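Local coordinates for uncharacterized protein (Burkholderia pseudomallei K96243, PDB 3WX6), which forms hexameric rings that probably stack into the inner tube propelled by the type VI secretion system, at residues L7-K12 with E80-F85; D40-L45 with A52-G57; E111-T116 with I144-S149. All coordinates share one frame; numbering follows the deposited sequence.

Contact 1 of 3, residues L7-K12 with E80-F85; sequences LKVKGK and EMMEEF
The ring of Phe-85 carries Leu-7 on one face. Leu-7 CD1 sits 3.9 Å from the ring centroid, almost on the ring normal, a CH-pi contact. The segments are antiparallel strands broken by a classic beta bulge. CG of Leu-7 is anti to the backbone N (chi1 -179°), so this branch reaches the ring. Val-9 CG2 meets the same ring obliquely and also packs on SE of selenomethionine Met-82 at 3.6 Å. Phe-72 and Ala-75 of helix 69-78 lie against this face. Glu-80 also touches Ala-75, and its buried OE1 reaches back towards Gly-11 CA and accepts from Thr-13 N and Gln-14 N.

At the bulge, Glu-83 and Glu-84 both face Lys-10. Lys-10 N donates to Glu-84 O at 3.2 Å. Lys-10 O takes a bond from Glu-83 N at 2.6 Å and a weak one from Glu-84 N. The register shifts by one, so Gly-11 pairs with Met-82.

Lys-8, Lys-10 and Glu-84 line the other face, with Glu-83 beside them. Lys-10 runs alongside Glu-83, but Lys-10 NZ stays 4.0 Å from Glu-83 OE1, beyond a salt bridge. Past the bulge, Lys-12 N donates to Met-81 O at 2.7 Å, nearly along the C=O axis.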
loop_
_atom_site.group_PDB
_atom_site.type_symbol
_atom_site.label_atom_id
_atom_site.label_comp_id
_atom_site.label_asym_id
_atom_site.label_seq_id
_atom_site.Cartn_x
_atom_site.Cartn_y
_atom_site.Cartn_z
ATOM N N LEU A 7 -6.865 26.372 17.215
ATOM C CA LEU A 7 -7.401 25.802 18.449
ATOM C C LEU A 7 -7.334 26.746 19.609
ATOM O O LEU A 7 -6.247 27.107 20.033
ATOM C CB LEU A 7 -6.656 24.526 18.856
ATOM C CG LEU A 7 -7.192 23.862 20.143
ATOM C CD1 LEU A 7 -8.711 23.717 20.158
ATOM C CD2 LEU A 7 -6.545 22.521 20.425
ATOM N N LYS A 8 -8.483 27.129 20.150
ATOM C CA LYS A 8 -8.457 27.839 21.413
ATOM C C LYS A 8 -8.948 26.805 22.411
ATOM O O LYS A 8 -10.073 26.312 22.311
ATOM C CB LYS A 8 -9.336 29.096 21.385
ATOM C CG LYS A 8 -9.034 30.085 22.506
ATOM C CD LYS A 8 -10.294 30.759 23.027
ATOM C CE LYS A 8 -10.020 31.561 24.290
ATOM N NZ LYS A 8 -8.974 32.609 24.119
ATOM N N VAL A 9 -8.092 26.474 23.372
ATOM C CA VAL A 9 -8.383 25.383 24.286
ATOM C C VAL A 9 -8.101 25.744 25.742
ATOM O O VAL A 9 -7.150 26.469 26.050
ATOM C CB VAL A 9 -7.590 24.112 23.878
ATOM C CG1 VAL A 9 -6.098 24.326 24.059
ATOM C CG2 VAL A 9 -8.061 22.899 24.654
ATOM N N LYS A 10 -8.956 25.243 26.627
ATOM C CA LYS A 10 -8.874 25.511 28.054
ATOM C C LYS A 10 -9.338 24.263 28.788
ATOM O O LYS A 10 -10.424 23.753 28.508
ATOM C CB LYS A 10 -9.726 26.720 28.445
ATOM C CG LYS A 10 -10.052 26.792 29.935
ATOM C CD LYS A 10 -9.836 28.208 30.462
ATOM C CE LYS A 10 -10.531 28.437 31.800
ATOM N NZ LYS A 10 -11.009 29.844 31.953
ATOM N N GLY A 11 -8.525 23.769 29.715
ATOM C CA GLY A 11 -8.902 22.608 30.498
ATOM C C GLY A 11 -9.747 22.909 31.722
ATOM O O GLY A 11 -9.773 24.042 32.200
ATOM N N LYS A 12 -10.446 21.892 32.223
ATOM C CA LYS A 12 -11.193 21.990 33.475
ATOM C C LYS A 12 -10.285 22.413 34.612
ATOM O O LYS A 12 -10.682 23.163 35.501
ATOM C CB LYS A 12 -11.837 20.647 33.824
ATOM C CG LYS A 12 -13.291 20.714 34.235
ATOM C CD LYS A 12 -14.184 21.030 33.050
ATOM C CE LYS A 12 -15.651 20.873 33.407
ATOM N NZ LYS A 12 -16.486 20.767 32.179
ATOM N N GLU A 80 -9.282 14.748 32.095
ATOM C CA GLU A 80 -9.650 16.153 32.292
ATOM C C GLU A 80 -10.548 16.658 31.167
ATOM O O GLU A 80 -10.220 16.505 29.987
ATOM C CB GLU A 80 -8.387 17.029 32.377
ATOM C CG GLU A 80 -8.638 18.534 32.465
ATOM C CD GLU A 80 -7.356 19.355 32.333
ATOM O OE1 GLU A 80 -7.432 20.601 32.387
ATOM O OE2 GLU A 80 -6.259 18.759 32.280
HETATM N N MSE A 81 -11.676 17.265 31.528
HETATM C CA MSE A 81 -12.594 17.797 30.528
HETATM C C MSE A 81 -12.080 19.118 29.978
HETATM O O MSE A 81 -11.594 19.969 30.724
HETATM C CB MSE A 81 -13.996 17.990 31.117
HETATM C CG MSE A 81 -15.145 17.450 30.258
HETATM SE SE MSE A 81 -15.236 15.502 30.242
HETATM C CE MSE A 81 -16.733 15.246 29.023
HETATM N N MSE A 82 -12.184 19.281 28.666
HETATM C CA MSE A 82 -11.916 20.565 28.048
HETATM C C MSE A 82 -13.074 21.500 28.341
HETATM O O MSE A 82 -14.226 21.173 28.046
HETATM C CB MSE A 82 -11.727 20.410 26.541
HETATM C CG MSE A 82 -10.663 19.413 26.131
HETATM SE SE MSE A 82 -8.865 19.940 26.629
HETATM C CE MSE A 82 -8.774 19.035 28.348
ATOM N N GLU A 83 -12.779 22.656 28.923
ATOM C CA GLU A 83 -13.828 23.611 29.258
ATOM C C GLU A 83 -14.250 24.430 28.043
ATOM O O GLU A 83 -15.434 24.699 27.850
ATOM C CB GLU A 83 -13.360 24.542 30.382
ATOM C CG GLU A 83 -14.459 24.974 31.347
ATOM C CD GLU A 83 -13.926 25.858 32.462
ATOM O OE1 GLU A 83 -12.739 26.240 32.386
ATOM O OE2 GLU A 83 -14.678 26.167 33.412
ATOM N N GLU A 84 -13.272 24.840 27.240
ATOM C CA GLU A 84 -13.533 25.394 25.916
ATOM C C GLU A 84 -12.762 24.618 24.845
ATOM O O GLU A 84 -11.579 24.325 25.006
ATOM C CB GLU A 84 -13.193 26.890 25.861
ATOM C CG GLU A 84 -13.303 27.492 24.466
ATOM C CD GLU A 84 -12.864 28.942 24.405
ATOM O OE1 GLU A 84 -12.164 29.402 25.335
ATOM O OE2 GLU A 84 -13.225 29.624 23.421
ATOM N N PHE A 85 -13.446 24.282 23.759
ATOM C CA PHE A 85 -12.810 23.660 22.606
ATOM C C PHE A 85 -13.383 24.309 21.373
ATOM O O PHE A 85 -14.479 23.987 20.921
ATOM C CB PHE A 85 -13.022 22.154 22.589
ATOM C CG PHE A 85 -12.008 21.414 21.769
ATOM C CD1 PHE A 85 -12.223 21.177 20.418
ATOM C CD2 PHE A 85 -10.829 20.977 22.340
ATOM C CE1 PHE A 85 -11.288 20.494 19.661
ATOM C CE2 PHE A 85 -9.889 20.305 21.588
ATOM C CZ PHE A 85 -10.119 20.056 20.246
#

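Contact 2 of 3, residues D40-L45 with A52-G57; sequences DMPARL and AAAARG
Backbone hydrogen bonds come first: Asp-40 and Arg-56 form an antiparallel hydrogen-bonded pair. Asp-40 N donates to Arg-56 O at 3.1 Å, and Arg-56 N returns a bond to Asp-40 O at 3.2 Å. Both donors lie in the plane of the carbonyl they meet. The pair sits where strand 36-40 ends and strand 56-63 begins. Just before it, Ala-55 is the first residue after helix 51-54 to leave the helical conformation.

A second polar group surrounds this turn. The Arg-56 side chain folds back along its own segment, and NH1 donates to Ala-53 O at 2.7 Å and to Ala-55 O at 3.0 Å. Both oxygens lie close to the guanidinium plane, although NH1 stands above each carbonyl plane. Water 1 links the two segments, donating to Ala-54 O at 2.9 Å and, over a longer bond, to Asp-40 OD2.

Apolar contacts come third and gather on two alanine methyls. Ala-54 CB meets Leu-45 CD1 at 3.6 Å and Pro-42 CG at 3.8 Å. Selenomethionine Met-41 has CG anti to the backbone N, then bends at chi2 and chi3, which brings its CE to Ala-55 CB.

Asp-40 OD1 is hydrogen-bonded to His-117 ND1 of a neighbouring subunit, and Arg-79 of that subunit grips the carbonyl oxygens of Pro-42 and Ala-43. Asp-40 also pairs with a strand of that chain, so the sheet continues there.

The carboxylate of Asp-40 is thus shared: OD1 serves the interface and OD2 the water. The backbone pairing anchors the start of the loop. Within the chain, the loop beyond it rests mainly on apolar contacts, while two of its carbonyl oxygens are held by the neighbouring subunit, consistent with a role in ring assembly.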
loop_
_atom_site.group_PDB
_atom_site.type_symbol
_atom_site.label_atom_id
_atom_site.label_comp_id
_atom_site.label_asym_id
_atom_site.label_seq_id
_atom_site.Cartn_x
_atom_site.Cartn_y
_atom_site.Cartn_z
ATOM N N ASP A 40 -20.161 9.674 13.175
ATOM C CA ASP A 40 -20.860 8.476 12.712
ATOM C C ASP A 40 -22.237 8.306 13.345
ATOM O O ASP A 40 -22.406 8.554 14.535
ATOM C CB ASP A 40 -20.016 7.234 12.999
ATOM C CG ASP A 40 -20.604 5.982 12.390
ATOM O OD1 ASP A 40 -20.365 5.746 11.191
ATOM O OD2 ASP A 40 -21.312 5.240 13.102
HETATM N N MSE A 41 -23.208 7.873 12.545
HETATM C CA MSE A 41 -24.551 7.580 13.038
HETATM C C MSE A 41 -25.106 6.328 12.359
HETATM O O MSE A 41 -25.197 6.273 11.132
HETATM C CB MSE A 41 -25.493 8.775 12.816
HETATM C CG MSE A 41 -26.953 8.491 13.156
HETATM SE SE MSE A 41 -27.330 8.526 15.074
HETATM C CE MSE A 41 -27.271 10.443 15.354
ATOM N N PRO A 42 -25.471 5.314 13.165
ATOM C CA PRO A 42 -26.039 4.066 12.640
ATOM C C PRO A 42 -27.388 4.295 11.968
ATOM O O PRO A 42 -28.183 5.108 12.443
ATOM C CB PRO A 42 -26.203 3.192 13.892
ATOM C CG PRO A 42 -26.206 4.146 15.035
ATOM C CD PRO A 42 -25.310 5.275 14.628
ATOM N N ALA A 43 -27.640 3.606 10.864
ATOM C CA ALA A 43 -28.899 3.785 10.156
ATOM C C ALA A 43 -30.051 3.257 10.996
ATOM O O ALA A 43 -31.150 3.811 10.978
ATOM C CB ALA A 43 -28.864 3.100 8.813
ATOM N N ARG A 44 -29.792 2.179 11.730
ATOM C CA ARG A 44 -30.807 1.600 12.592
ATOM C C ARG A 44 -30.586 2.107 14.007
ATOM O O ARG A 44 -29.555 1.836 14.626
ATOM C CB ARG A 44 -30.746 0.064 12.535
ATOM C CG ARG A 44 -31.304 -0.668 13.757
ATOM C CD ARG A 44 -30.651 -2.039 13.944
ATOM N NE ARG A 44 -31.048 -2.677 15.202
ATOM C CZ ARG A 44 -30.441 -2.494 16.372
ATOM N NH1 ARG A 44 -29.392 -1.691 16.461
ATOM N NH2 ARG A 44 -30.883 -3.124 17.454
ATOM N N LEU A 45 -31.556 2.866 14.505
ATOM C CA LEU A 45 -31.478 3.399 15.856
ATOM C C LEU A 45 -32.136 2.417 16.820
ATOM O O LEU A 45 -33.305 2.060 16.659
ATOM C CB LEU A 45 -32.142 4.779 15.944
ATOM C CG LEU A 45 -32.059 5.509 17.290
ATOM C CD1 LEU A 45 -30.614 5.783 17.651
ATOM C CD2 LEU A 45 -32.849 6.807 17.286
ATOM N N ALA A 52 -27.777 10.897 20.174
ATOM C CA ALA A 52 -26.453 11.223 20.686
ATOM C C ALA A 52 -25.698 10.002 21.213
ATOM O O ALA A 52 -24.491 9.875 21.007
ATOM C CB ALA A 52 -26.563 12.269 21.775
ATOM N N ALA A 53 -26.409 9.103 21.887
ATOM C CA ALA A 53 -25.770 7.931 22.474
ATOM C C ALA A 53 -25.389 6.921 21.404
ATOM O O ALA A 53 -24.447 6.154 21.583
ATOM C CB ALA A 53 -26.680 7.295 23.507
ATOM N N ALA A 54 -26.127 6.916 20.299
ATOM C CA ALA A 54 -25.835 6.011 19.191
ATOM C C ALA A 54 -24.685 6.545 18.357
ATOM O O ALA A 54 -23.959 5.784 17.723
ATOM C CB ALA A 54 -27.062 5.808 18.326
ATOM N N ALA A 55 -24.533 7.863 18.351
ATOM C CA ALA A 55 -23.527 8.490 17.514
ATOM C C ALA A 55 -22.177 8.552 18.216
ATOM O O ALA A 55 -22.074 8.364 19.430
ATOM C CB ALA A 55 -23.974 9.879 17.109
ATOM N N ARG A 56 -21.142 8.824 17.434
ATOM C CA ARG A 56 -19.809 9.030 17.971
ATOM C C ARG A 56 -19.167 10.173 17.218
ATOM O O ARG A 56 -19.014 10.112 16.000
ATOM C CB ARG A 56 -18.942 7.775 17.841
ATOM C CG ARG A 56 -19.444 6.521 18.542
ATOM C CD ARG A 56 -19.326 6.609 20.052
ATOM N NE ARG A 56 -19.638 5.335 20.700
ATOM C CZ ARG A 56 -20.850 4.968 21.099
ATOM N NH1 ARG A 56 -21.882 5.777 20.915
ATOM N NH2 ARG A 56 -21.029 3.791 21.680
ATOM N N GLY A 57 -18.794 11.217 17.937
ATOM C CA GLY A 57 -18.126 12.336 17.313
ATOM C C GLY A 57 -16.674 12.354 17.731
ATOM O O GLY A 57 -16.358 12.326 18.920
HETATM O O HOH W 1 -21.478 5.166 16.368
#

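Contact 3 of 3, residues E111-T116 with I144-S149; sequences EKVLIT and IKFTYS
Strands 114-120 and 142-148 are antiparallel neighbours in a sheet of the Hcp beta-barrel fold. The tightly packed part is the apolar face bearing Val-113, Ile-115, Ile-144 and Phe-146. Val-113 CG1, anti to the backbone N (chi1 -179°), approaches the Phe-146 ring obliquely and comes within 3.6 Å of CD2. Ile-115 lies alongside the same ring, pointing the same way. Its CG1 is anti to the carbonyl carbon (chi1 -51°) and meets Phe-146 CE2. Its other branch, CG2, touches Ile-144 CG2 at 3.6 Å. Phe-72, Ala-75 and Leu-76 of helix 69-78 pack on Ile-115 and extend this core.

The backbone beneath is regular. Leu-114 N donates to Thr-147 O at 2.9 Å, and Thr-147 N donates back to Leu-114 O at 2.8 Å. Both bonds are nearly straight and lie in the carbonyl planes.

Packing is looser at the 111-112 end. Lys-112 is exposed, and its extended chain makes a light contact with Ser-149, Lys-112 CD lying 3.8 Å from Ser-149 OG. A single straight backbone bond, Ser-149 N to Glu-111 O, joins the two segments there. Lys-145 is also exposed at the far end, and its side chain leads away from strand 114-120.

Leu-114, Thr-116 and Thr-147 lie on the other side, against Ala-43 of a neighbouring subunit. The two threonines cross at about a right angle and form a short polar chain. Thr-116 N bonds Lys-145 O nearly along the C=O axis. The same oxygen accepts a second bond from Thr-116 OG1 at 3.0 Å, with OG1 well out of the carbonyl plane. Thr-147 OG1 in turn donates to Thr-116 OG1 at 3.1 Å.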
loop_
_atom_site.group_PDB
_atom_site.type_symbol
_atom_site.label_atom_id
_atom_site.label_comp_id
_atom_site.label_asym_id
_atom_site.label_seq_id
_atom_site.Cartn_x
_atom_site.Cartn_y
_atom_site.Cartn_z
ATOM N N GLU A 111 -18.572 20.523 22.695
ATOM C CA GLU A 111 -18.836 20.407 24.126
ATOM C C GLU A 111 -18.504 19.025 24.644
ATOM O O GLU A 111 -18.359 18.078 23.867
ATOM C CB GLU A 111 -20.289 20.733 24.455
ATOM C CG GLU A 111 -20.644 22.189 24.293
ATOM C CD GLU A 111 -22.084 22.464 24.648
ATOM O OE1 GLU A 111 -22.835 21.493 24.884
ATOM O OE2 GLU A 111 -22.466 23.651 24.691
ATOM N N LYS A 112 -18.370 18.934 25.967
ATOM C CA LYS A 112 -18.009 17.695 26.639
ATOM C C LYS A 112 -16.821 17.047 25.947
ATOM O O LYS A 112 -16.860 15.868 25.596
ATOM C CB LYS A 112 -19.202 16.736 26.665
ATOM C CG LYS A 112 -20.370 17.231 27.508
ATOM C CD LYS A 112 -21.444 16.168 27.610
ATOM C CE LYS A 112 -22.668 16.685 28.341
ATOM N NZ LYS A 112 -23.828 15.767 28.161
ATOM N N VAL A 113 -15.767 17.828 25.737
ATOM C CA VAL A 113 -14.601 17.328 25.023
ATOM C C VAL A 113 -13.690 16.538 25.942
ATOM O O VAL A 113 -13.314 16.996 27.017
ATOM C CB VAL A 113 -13.797 18.467 24.375
ATOM C CG1 VAL A 113 -12.604 17.917 23.621
ATOM C CG2 VAL A 113 -14.687 19.240 23.439
ATOM N N LEU A 114 -13.362 15.329 25.507
ATOM C CA LEU A 114 -12.482 14.437 26.242
ATOM C C LEU A 114 -11.425 13.916 25.297
ATOM O O LEU A 114 -11.742 13.430 24.209
ATOM C CB LEU A 114 -13.256 13.266 26.858
ATOM C CG LEU A 114 -12.534 12.412 27.913
ATOM C CD1 LEU A 114 -12.326 13.155 29.223
ATOM C CD2 LEU A 114 -13.276 11.101 28.149
ATOM N N ILE A 115 -10.170 13.991 25.724
ATOM C CA ILE A 115 -9.087 13.463 24.915
ATOM C C ILE A 115 -9.128 11.951 25.046
ATOM O O ILE A 115 -9.156 11.419 26.158
ATOM C CB ILE A 115 -7.714 14.023 25.353
ATOM C CG1 ILE A 115 -7.771 15.552 25.427
ATOM C CG2 ILE A 115 -6.631 13.611 24.380
ATOM C CD1 ILE A 115 -6.452 16.207 25.792
ATOM N N THR A 116 -9.158 11.258 23.913
ATOM C CA THR A 116 -9.310 9.811 23.937
ATOM C C THR A 116 -8.086 9.086 23.403
ATOM O O THR A 116 -7.888 7.910 23.701
ATOM C CB THR A 116 -10.538 9.363 23.131
ATOM O OG1 THR A 116 -10.623 10.110 21.909
ATOM C CG2 THR A 116 -11.806 9.575 23.958
ATOM N N ILE A 144 -3.578 14.276 18.287
ATOM C CA ILE A 144 -4.499 14.250 19.414
ATOM C C ILE A 144 -5.929 14.025 18.937
ATOM O O ILE A 144 -6.482 14.812 18.164
ATOM C CB ILE A 144 -4.438 15.558 20.234
ATOM C CG1 ILE A 144 -2.988 15.986 20.469
ATOM C CG2 ILE A 144 -5.144 15.383 21.564
ATOM C CD1 ILE A 144 -2.502 17.044 19.513
ATOM N N LYS A 145 -6.532 12.948 19.423
ATOM C CA LYS A 145 -7.869 12.565 19.004
ATOM C C LYS A 145 -8.856 12.884 20.129
ATOM O O LYS A 145 -8.767 12.336 21.224
ATOM C CB LYS A 145 -7.868 11.079 18.620
ATOM C CG LYS A 145 -9.210 10.440 18.323
ATOM C CD LYS A 145 -9.000 9.145 17.521
ATOM C CE LYS A 145 -10.173 8.183 17.648
ATOM N NZ LYS A 145 -10.548 7.595 16.333
ATOM N N PHE A 146 -9.781 13.798 19.854
ATOM C CA PHE A 146 -10.782 14.211 20.838
ATOM C C PHE A 146 -12.136 13.549 20.594
ATOM O O PHE A 146 -12.493 13.236 19.461
ATOM C CB PHE A 146 -10.949 15.735 20.826
ATOM C CG PHE A 146 -9.669 16.502 21.071
ATOM C CD1 PHE A 146 -8.785 16.769 20.028
ATOM C CD2 PHE A 146 -9.373 17.001 22.333
ATOM C CE1 PHE A 146 -7.622 17.489 20.248
ATOM C CE2 PHE A 146 -8.205 17.720 22.560
ATOM C CZ PHE A 146 -7.333 17.969 21.513
ATOM N N THR A 147 -12.871 13.296 21.669
ATOM C CA THR A 147 -14.244 12.821 21.560
ATOM C C THR A 147 -15.173 13.896 22.114
ATOM O O THR A 147 -14.860 14.527 23.122
ATOM C CB THR A 147 -14.445 11.482 22.313
ATOM O OG1 THR A 147 -13.672 10.454 21.679
ATOM C CG2 THR A 147 -15.901 11.064 22.325
ATOM N N TYR A 148 -16.306 14.115 21.450
ATOM C CA TYR A 148 -17.222 15.180 21.856
ATOM C C TYR A 148 -18.684 14.747 21.819
ATOM O O TYR A 148 -19.017 13.695 21.271
ATOM C CB TYR A 148 -17.023 16.418 20.966
ATOM C CG TYR A 148 -17.141 16.166 19.470
ATOM C CD1 TYR A 148 -18.382 16.109 18.846
ATOM C CD2 TYR A 148 -16.009 15.996 18.686
ATOM C CE1 TYR A 148 -18.490 15.886 17.494
ATOM C CE2 TYR A 148 -16.108 15.772 17.333
ATOM C CZ TYR A 148 -17.349 15.718 16.745
ATOM O OH TYR A 148 -17.463 15.494 15.394
ATOM N N SER A 149 -19.546 15.562 22.419
ATOM C CA SER A 149 -20.988 15.357 22.363
ATOM C C SER A 149 -21.627 16.425 21.494
ATOM O O SER A 149 -21.871 16.205 20.311
ATOM C CB SER A 149 -21.602 15.372 23.765
ATOM O OG SER A 149 -21.417 14.121 24.410
#

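All three contacts are partly buried; their centres lie about 4 Å (contact 3), 9 Å (contact 1) and 17 Å (contact 2) from the centre of the chain. Contacts 2 and 3 belong to one sheet, since strands 56-63 and 142-148 are neighbours. A probable hydrogen bond, Tyr-148 N to Gly-57 O at 3.1 Å, joins them. Contact 1 belongs to the other sheet. It meets contact 3 through a probable Met-82 N to Val-113 O bond and the Phe-85 and Phe-146 rings. All three pair backbones and reach another subunit. Contacts 1 and 3 add a shared aromatic and aliphatic core, whereas contact 2 has small methyls and a water-linked carboxylate.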